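Local atomic coordinates of ribonuclease S-3 (Pyrus pyrifolia, PDB entry 1IQQ), a protein that cleaves RNA as a T2-family ribonuclease of the pistil and is responsible for gametophytic self-incompatibility, by which the plant rejects its own pollen. Residues 9-15 with 69-73; 30-35 with 105-110. The contacts are given in a common frame with arbitrary orientation. Numbering follows the deposited sequence.

Interactions 1 and 2 lean on the same sheet, in which strands 3-10 and 30-38 run antiparallel as neighbours. They also touch each other: Gln9 N lies 2.8 Å from Thr31 O, and Gln11 NE2 lies 2.9 Å from Thr31 OG1. Interaction 1 is partly buried. It sets a strand end and a short helix against an irregular loop, and no direct hydrogen bond crosses it; a few apolar contacts and one bridging water do the work. Interaction 2 is a buried contact, nearer the centre of the chain. There strand 30-35 packs on helix 105-110 through branched aliphatic side chains, with a single direct hydrogen bond from a tyrosine hydroxyl to a strand carbonyl.

Interaction 1 of 2, residues 9-15 with 69-73; sequences QYQLAVC and PNVFD
Residues 9-10 end a strand in extended conformation, and at Tyr10, the N-cap, the chain turns into the short helix 11-14, where Val14 N bonds to Tyr10 O (3.0 Å). The partner, 69-73, has no regular structure: Pro69 and Asn70 are extended, Val71 and Phe72 near-helical. The backbones keep a gap, with CA atoms 6.9 Å apart at Gln11-Val71 and 7.3 Å at Cys15-Phe72. Val71 (chi1 m) is the bump that fills it, pointing into a hollow lined by Gln9, Gln11, Val14 and Cys15. Its CG1 meets Gln11 CG at 3.8 Å and its CG2 meets Val14 CG1 at 3.7 Å; valine, compact and branched, touches several neighbours at once. Val14 CG1 also reaches Phe72 CZ at 3.7 Å, nestling into the notch formed by Val71 and Phe72. At the loop's near end, Pro69 CG sits 3.6 Å from Gln11 NE2, while the amide of Gln11 bonds to Asp27 N and Thr31 OG1. In this T2-family ribonuclease the contact borders the active site: by similarity, Gln9, Asn70 and Val71 help bind the RNA's 3'-terminal 3'-phosphonucleotide, and Gln9 touches catalytic His33. One water bridges the polar atoms, donating to Gln9 OE1 (3.0 Å) and Pro69 O (2.8 Å) and accepting from Val71 N (2.9 Å). The bend that presents Val71 is an Asx turn, Asn70 OD1 accepting from Phe72 N at 3.1 Å, a shape that suits asparagine's short amide. At the far end Cys15, disulfide-bonded to Cys22, brings SG to 4.4 Å from Val71 CB.

Interaction 2 of 2, residues 30-35 with 105-110; sequences FTVHGL and TVIKMY. With NAG (2-acetamido-2-deoxy-beta-D-glucopyranose), chain B.
Leu35, Tyr110 and Val106 bury the most surface where strand 30-35 crosses helix 105-110, the axes 10.2 Å apart at closest and their directions at 120°. CA atoms come nearest at Leu35-Val106 (7.2 Å) and Val32-Tyr110 (8.2 Å). Leu35 (chi1 t, chi2 between wells at -142°) points at the helix: its CB lies 3.8 Å from Val106 CG2, and leucine is long enough to bring CD2 within 4.1 Å of Met109 SD. Val106 (chi1 t) sets CG1 3.7 Å from Val32 CG2, so its branches meet both strand residues. This helix-on-sheet packing lies in the core of the T2 ribonuclease fold. In between, a classic beta bulge places His33 and Gly34 opposite Thr7; His33, the proton donor, makes no contact with 105-110. One turn beyond Val106, Tyr110 (chi1 t) lies beside Val32, Tyr110 CD1 4.0 Å from Val32 CG2, and its length carries OH to donate to Phe30 O at 2.6 Å. NAG C8 faces the edge of this ring, with NAG N2 3.9 Å from Tyr110 OH.

Interaction 1 of 2, residues 9-15 with 69-73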
loop_
_atom_site.group_PDB
_atom_site.type_symbol
_atom_site.label_atom_id
_atom_site.label_comp_id
_atom_site.label_asym_id
_atom_site.label_seq_id
_atom_site.Cartn_x
_atom_site.Cartn_y
_atom_site.Cartn_z
ATOM N N GLN A 9 1.645 -1.655 3.433
ATOM C CA GLN A 9 2.081 -1.248 4.804
ATOM C C GLN A 9 2.694 -2.401 5.523
ATOM O O GLN A 9 2.174 -3.529 5.433
ATOM C CB GLN A 9 0.865 -0.698 5.592
ATOM C CG GLN A 9 -0.233 -1.759 5.826
ATOM C CD GLN A 9 -1.476 -1.202 6.466
ATOM O OE1 GLN A 9 -2.507 -1.918 6.540
ATOM N NE2 GLN A 9 -1.432 0.022 6.936
ATOM N N TYR A 10 3.817 -2.160 6.222
ATOM C CA TYR A 10 4.525 -3.202 6.980
ATOM C C TYR A 10 3.846 -3.288 8.345
ATOM O O TYR A 10 3.934 -2.356 9.134
ATOM C CB TYR A 10 5.985 -2.737 7.083
ATOM C CG TYR A 10 6.837 -3.682 7.887
ATOM C CD1 TYR A 10 6.808 -5.037 7.677
ATOM C CD2 TYR A 10 7.722 -3.203 8.836
ATOM C CE1 TYR A 10 7.638 -5.932 8.374
ATOM C CE2 TYR A 10 8.551 -4.044 9.538
ATOM C CZ TYR A 10 8.519 -5.420 9.332
ATOM O OH TYR A 10 9.284 -6.325 10.091
ATOM N N GLN A 11 3.126 -4.398 8.553
ATOM C CA GLN A 11 2.258 -4.484 9.729
ATOM C C GLN A 11 2.950 -4.219 11.073
ATOM O O GLN A 11 2.372 -3.531 11.892
ATOM C CB GLN A 11 1.591 -5.874 9.745
ATOM C CG GLN A 11 0.742 -6.165 8.516
ATOM C CD GLN A 11 0.061 -7.512 8.651
ATOM O OE1 GLN A 11 0.152 -8.186 9.709
ATOM N NE2 GLN A 11 -0.646 -7.922 7.613
ATOM N N LEU A 12 4.153 -4.762 11.236
ATOM C CA LEU A 12 4.886 -4.583 12.507
ATOM C C LEU A 12 5.047 -3.119 12.814
ATOM O O LEU A 12 4.841 -2.669 13.961
ATOM C CB LEU A 12 6.264 -5.252 12.425
ATOM C CG LEU A 12 7.018 -5.359 13.755
ATOM C CD1 LEU A 12 6.458 -6.584 14.588
ATOM C CD2 LEU A 12 8.472 -5.632 13.504
ATOM N N ALA A 13 5.363 -2.313 11.807
ATOM C CA ALA A 13 5.532 -0.898 12.038
ATOM C C ALA A 13 4.233 -0.124 12.184
ATOM O O ALA A 13 4.119 0.838 12.979
ATOM C CB ALA A 13 6.390 -0.295 10.878
ATOM N N VAL A 14 3.216 -0.490 11.416
ATOM C CA VAL A 14 1.911 0.156 11.536
ATOM C C VAL A 14 1.419 0.022 12.983
ATOM O O VAL A 14 0.880 0.977 13.536
ATOM C CB VAL A 14 0.853 -0.551 10.614
ATOM C CG1 VAL A 14 -0.546 0.033 10.798
ATOM C CG2 VAL A 14 1.291 -0.374 9.145
ATOM N N CYS A 15 1.642 -1.166 13.552
ATOM C CA CYS A 15 1.135 -1.433 14.948
ATOM C C CYS A 15 1.972 -0.793 16.003
ATOM O O CYS A 15 1.660 -0.917 17.204
ATOM C CB CYS A 15 1.075 -2.935 15.140
ATOM S SG CYS A 15 -0.284 -3.588 14.123
ATOM N N PRO A 69 -5.822 -7.153 5.306
ATOM C CA PRO A 69 -6.501 -7.092 6.626
ATOM C C PRO A 69 -6.557 -5.687 7.218
ATOM O O PRO A 69 -5.739 -4.834 6.920
ATOM C CB PRO A 69 -5.590 -7.961 7.513
ATOM C CG PRO A 69 -4.181 -7.756 6.841
ATOM C CD PRO A 69 -4.535 -7.882 5.381
ATOM N N ASN A 70 -7.544 -5.436 8.086
ATOM C CA ASN A 70 -7.580 -4.243 8.941
ATOM C C ASN A 70 -6.688 -4.754 10.086
ATOM O O ASN A 70 -7.089 -5.611 10.892
ATOM C CB ASN A 70 -9.022 -4.031 9.488
ATOM C CG ASN A 70 -9.096 -2.935 10.484
ATOM O OD1 ASN A 70 -8.094 -2.554 11.076
ATOM N ND2 ASN A 70 -10.307 -2.458 10.743
ATOM N N VAL A 71 -5.447 -4.280 10.119
ATOM C CA VAL A 71 -4.485 -4.732 11.095
ATOM C C VAL A 71 -4.813 -4.364 12.535
ATOM O O VAL A 71 -4.284 -5.009 13.454
ATOM C CB VAL A 71 -3.060 -4.192 10.743
ATOM C CG1 VAL A 71 -2.654 -4.736 9.394
ATOM C CG2 VAL A 71 -3.043 -2.698 10.738
ATOM N N PHE A 72 -5.647 -3.364 12.738
ATOM C CA PHE A 72 -5.995 -2.938 14.105
ATOM C C PHE A 72 -7.047 -3.858 14.729
ATOM O O PHE A 72 -7.000 -4.106 15.966
ATOM C CB PHE A 72 -6.524 -1.494 14.082
ATOM C CG PHE A 72 -5.479 -0.515 13.620
ATOM C CD1 PHE A 72 -4.561 -0.004 14.540
ATOM C CD2 PHE A 72 -5.366 -0.172 12.299
ATOM C CE1 PHE A 72 -3.529 0.835 14.149
ATOM C CE2 PHE A 72 -4.312 0.686 11.867
ATOM C CZ PHE A 72 -3.400 1.178 12.806
ATOM N N ASP A 73 -7.960 -4.395 13.920
ATOM C CA ASP A 73 -9.046 -5.253 14.464
ATOM C C ASP A 73 -9.707 -5.947 13.280
ATOM O O ASP A 73 -10.509 -5.306 12.547
ATOM C CB ASP A 73 -10.040 -4.383 15.222
ATOM C CG ASP A 73 -11.146 -5.188 15.920
ATOM O OD1 ASP A 73 -11.235 -6.404 15.719
ATOM O OD2 ASP A 73 -11.910 -4.542 16.652
HETATM O O HOH W 1 -5.041 -2.331 8.025
#

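Interaction 2 of 2, residues 30-35 with 105-110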
loop_
_atom_site.group_PDB
_atom_site.type_symbol
_atom_site.label_atom_id
_atom_site.label_comp_id
_atom_site.label_asym_id
_atom_site.label_seq_id
_atom_site.Cartn_x
_atom_site.Cartn_y
_atom_site.Cartn_z
ATOM N N PHE A 30 4.365 -7.010 4.512
ATOM C CA PHE A 30 3.671 -5.877 3.850
ATOM C C PHE A 30 2.354 -6.423 3.283
ATOM O O PHE A 30 2.404 -7.379 2.521
ATOM C CB PHE A 30 4.535 -5.355 2.668
ATOM C CG PHE A 30 5.569 -4.298 3.064
ATOM C CD1 PHE A 30 6.873 -4.624 3.451
ATOM C CD2 PHE A 30 5.218 -2.964 3.002
ATOM C CE1 PHE A 30 7.811 -3.620 3.754
ATOM C CE2 PHE A 30 6.120 -1.956 3.296
ATOM C CZ PHE A 30 7.409 -2.291 3.667
ATOM N N THR A 31 1.258 -5.824 3.694
ATOM C CA THR A 31 -0.037 -6.138 3.104
ATOM C C THR A 31 -0.630 -4.842 2.579
ATOM O O THR A 31 -0.087 -3.718 2.744
ATOM C CB THR A 31 -0.991 -6.840 4.093
ATOM O OG1 THR A 31 -1.062 -6.156 5.345
ATOM C CG2 THR A 31 -0.442 -8.290 4.333
ATOM N N VAL A 32 -1.782 -4.917 1.899
ATOM C CA VAL A 32 -2.312 -3.746 1.294
ATOM C C VAL A 32 -2.902 -2.674 2.207
ATOM O O VAL A 32 -3.558 -2.995 3.223
ATOM C CB VAL A 32 -3.417 -4.197 0.251
ATOM C CG1 VAL A 32 -4.148 -2.929 -0.359
ATOM C CG2 VAL A 32 -2.796 -5.085 -0.864
ATOM N N HIS A 33 -2.563 -1.397 1.930
ATOM C CA HIS A 33 -3.187 -0.264 2.625
ATOM C C HIS A 33 -4.164 0.462 1.715
ATOM O O HIS A 33 -5.154 1.028 2.181
ATOM C CB HIS A 33 -2.135 0.730 3.099
ATOM C CG HIS A 33 -2.679 1.974 3.729
ATOM N ND1 HIS A 33 -3.089 2.034 5.047
ATOM C CD2 HIS A 33 -2.883 3.208 3.216
ATOM C CE1 HIS A 33 -3.523 3.254 5.321
ATOM N NE2 HIS A 33 -3.408 3.989 4.227
ATOM N N GLY A 34 -3.902 0.521 0.416
ATOM C CA GLY A 34 -4.864 1.147 -0.453
ATOM C C GLY A 34 -4.533 0.989 -1.914
ATOM O O GLY A 34 -3.375 0.725 -2.308
ATOM N N LEU A 35 -5.547 1.209 -2.750
ATOM C CA LEU A 35 -5.374 1.333 -4.216
ATOM C C LEU A 35 -6.176 2.596 -4.552
ATOM O O LEU A 35 -7.438 2.591 -4.517
ATOM C CB LEU A 35 -5.893 0.149 -4.989
ATOM C CG LEU A 35 -5.397 -0.267 -6.436
ATOM C CD1 LEU A 35 -6.500 -0.795 -7.410
ATOM C CD2 LEU A 35 -4.275 0.604 -7.024
ATOM N N THR A 105 -8.917 -6.840 -8.548
ATOM C CA THR A 105 -7.795 -6.152 -9.201
ATOM C C THR A 105 -6.620 -6.021 -8.222
ATOM O O THR A 105 -5.462 -6.246 -8.591
ATOM C CB THR A 105 -8.218 -4.781 -9.646
ATOM O OG1 THR A 105 -9.181 -4.935 -10.724
ATOM C CG2 THR A 105 -6.975 -3.978 -10.154
ATOM N N VAL A 106 -6.894 -5.657 -6.957
ATOM C CA VAL A 106 -5.805 -5.607 -5.945
ATOM C C VAL A 106 -5.139 -6.943 -5.731
ATOM O O VAL A 106 -3.922 -7.030 -5.620
ATOM C CB VAL A 106 -6.395 -5.094 -4.620
ATOM C CG1 VAL A 106 -5.424 -5.266 -3.465
ATOM C CG2 VAL A 106 -6.687 -3.570 -4.785
ATOM N N ILE A 107 -5.936 -8.012 -5.669
ATOM C CA ILE A 107 -5.381 -9.379 -5.478
ATOM C C ILE A 107 -4.527 -9.752 -6.692
ATOM O O ILE A 107 -3.397 -10.307 -6.505
ATOM C CB ILE A 107 -6.574 -10.378 -5.305
ATOM C CG1 ILE A 107 -7.270 -10.158 -3.941
ATOM C CG2 ILE A 107 -6.067 -11.862 -5.486
ATOM C CD1 ILE A 107 -8.719 -10.756 -3.821
ATOM N N LYS A 108 -4.999 -9.369 -7.869
ATOM C CA LYS A 108 -4.249 -9.627 -9.115
ATOM C C LYS A 108 -2.895 -8.903 -9.076
ATOM O O LYS A 108 -1.848 -9.451 -9.492
ATOM C CB LYS A 108 -5.031 -9.184 -10.340
ATOM C CG LYS A 108 -4.503 -9.868 -11.592
ATOM C CD LYS A 108 -5.496 -9.655 -12.678
ATOM C CE LYS A 108 -5.361 -8.268 -13.175
ATOM N NZ LYS A 108 -4.395 -8.350 -14.285
ATOM N N MET A 109 -2.893 -7.661 -8.577
ATOM C CA MET A 109 -1.606 -6.951 -8.504
ATOM C C MET A 109 -0.680 -7.606 -7.487
ATOM O O MET A 109 0.520 -7.847 -7.771
ATOM C CB MET A 109 -1.866 -5.484 -8.080
ATOM C CG MET A 109 -2.589 -4.701 -9.173
ATOM S SD MET A 109 -3.158 -3.124 -8.462
ATOM C CE MET A 109 -3.646 -2.409 -9.993
ATOM N N TYR A 110 -1.188 -7.867 -6.291
ATOM C CA TYR A 110 -0.359 -8.394 -5.233
ATOM C C TYR A 110 0.174 -9.805 -5.484
ATOM O O TYR A 110 1.342 -10.108 -5.198
ATOM C CB TYR A 110 -1.191 -8.373 -3.914
ATOM C CG TYR A 110 -0.417 -8.633 -2.664
ATOM C CD1 TYR A 110 0.161 -7.585 -1.939
ATOM C CD2 TYR A 110 -0.313 -9.885 -2.143
ATOM C CE1 TYR A 110 0.811 -7.775 -0.756
ATOM C CE2 TYR A 110 0.348 -10.130 -0.921
ATOM C CZ TYR A 110 0.903 -9.044 -0.234
ATOM O OH TYR A 110 1.491 -9.293 0.990
HETATM C C1 NAG B . 4.375 -11.933 0.491
HETATM C C2 NAG B . 3.646 -13.289 0.712
HETATM C C3 NAG B . 4.272 -13.949 1.953
HETATM C C4 NAG B . 5.786 -14.143 1.790
HETATM C C5 NAG B . 6.399 -12.772 1.455
HETATM C C6 NAG B . 7.859 -12.790 1.149
HETATM C C7 NAG B . 1.297 -13.768 0.255
HETATM C C8 NAG B . -0.128 -13.645 0.718
HETATM N N2 NAG B . 2.232 -13.088 0.960
HETATM O O3 NAG B . 3.628 -15.228 2.116
HETATM O O4 NAG B . 6.337 -14.559 3.056
HETATM O O5 NAG B . 5.747 -12.242 0.282
HETATM O O6 NAG B . 8.182 -13.685 0.073
HETATM O O7 NAG B . 1.566 -14.447 -0.744
#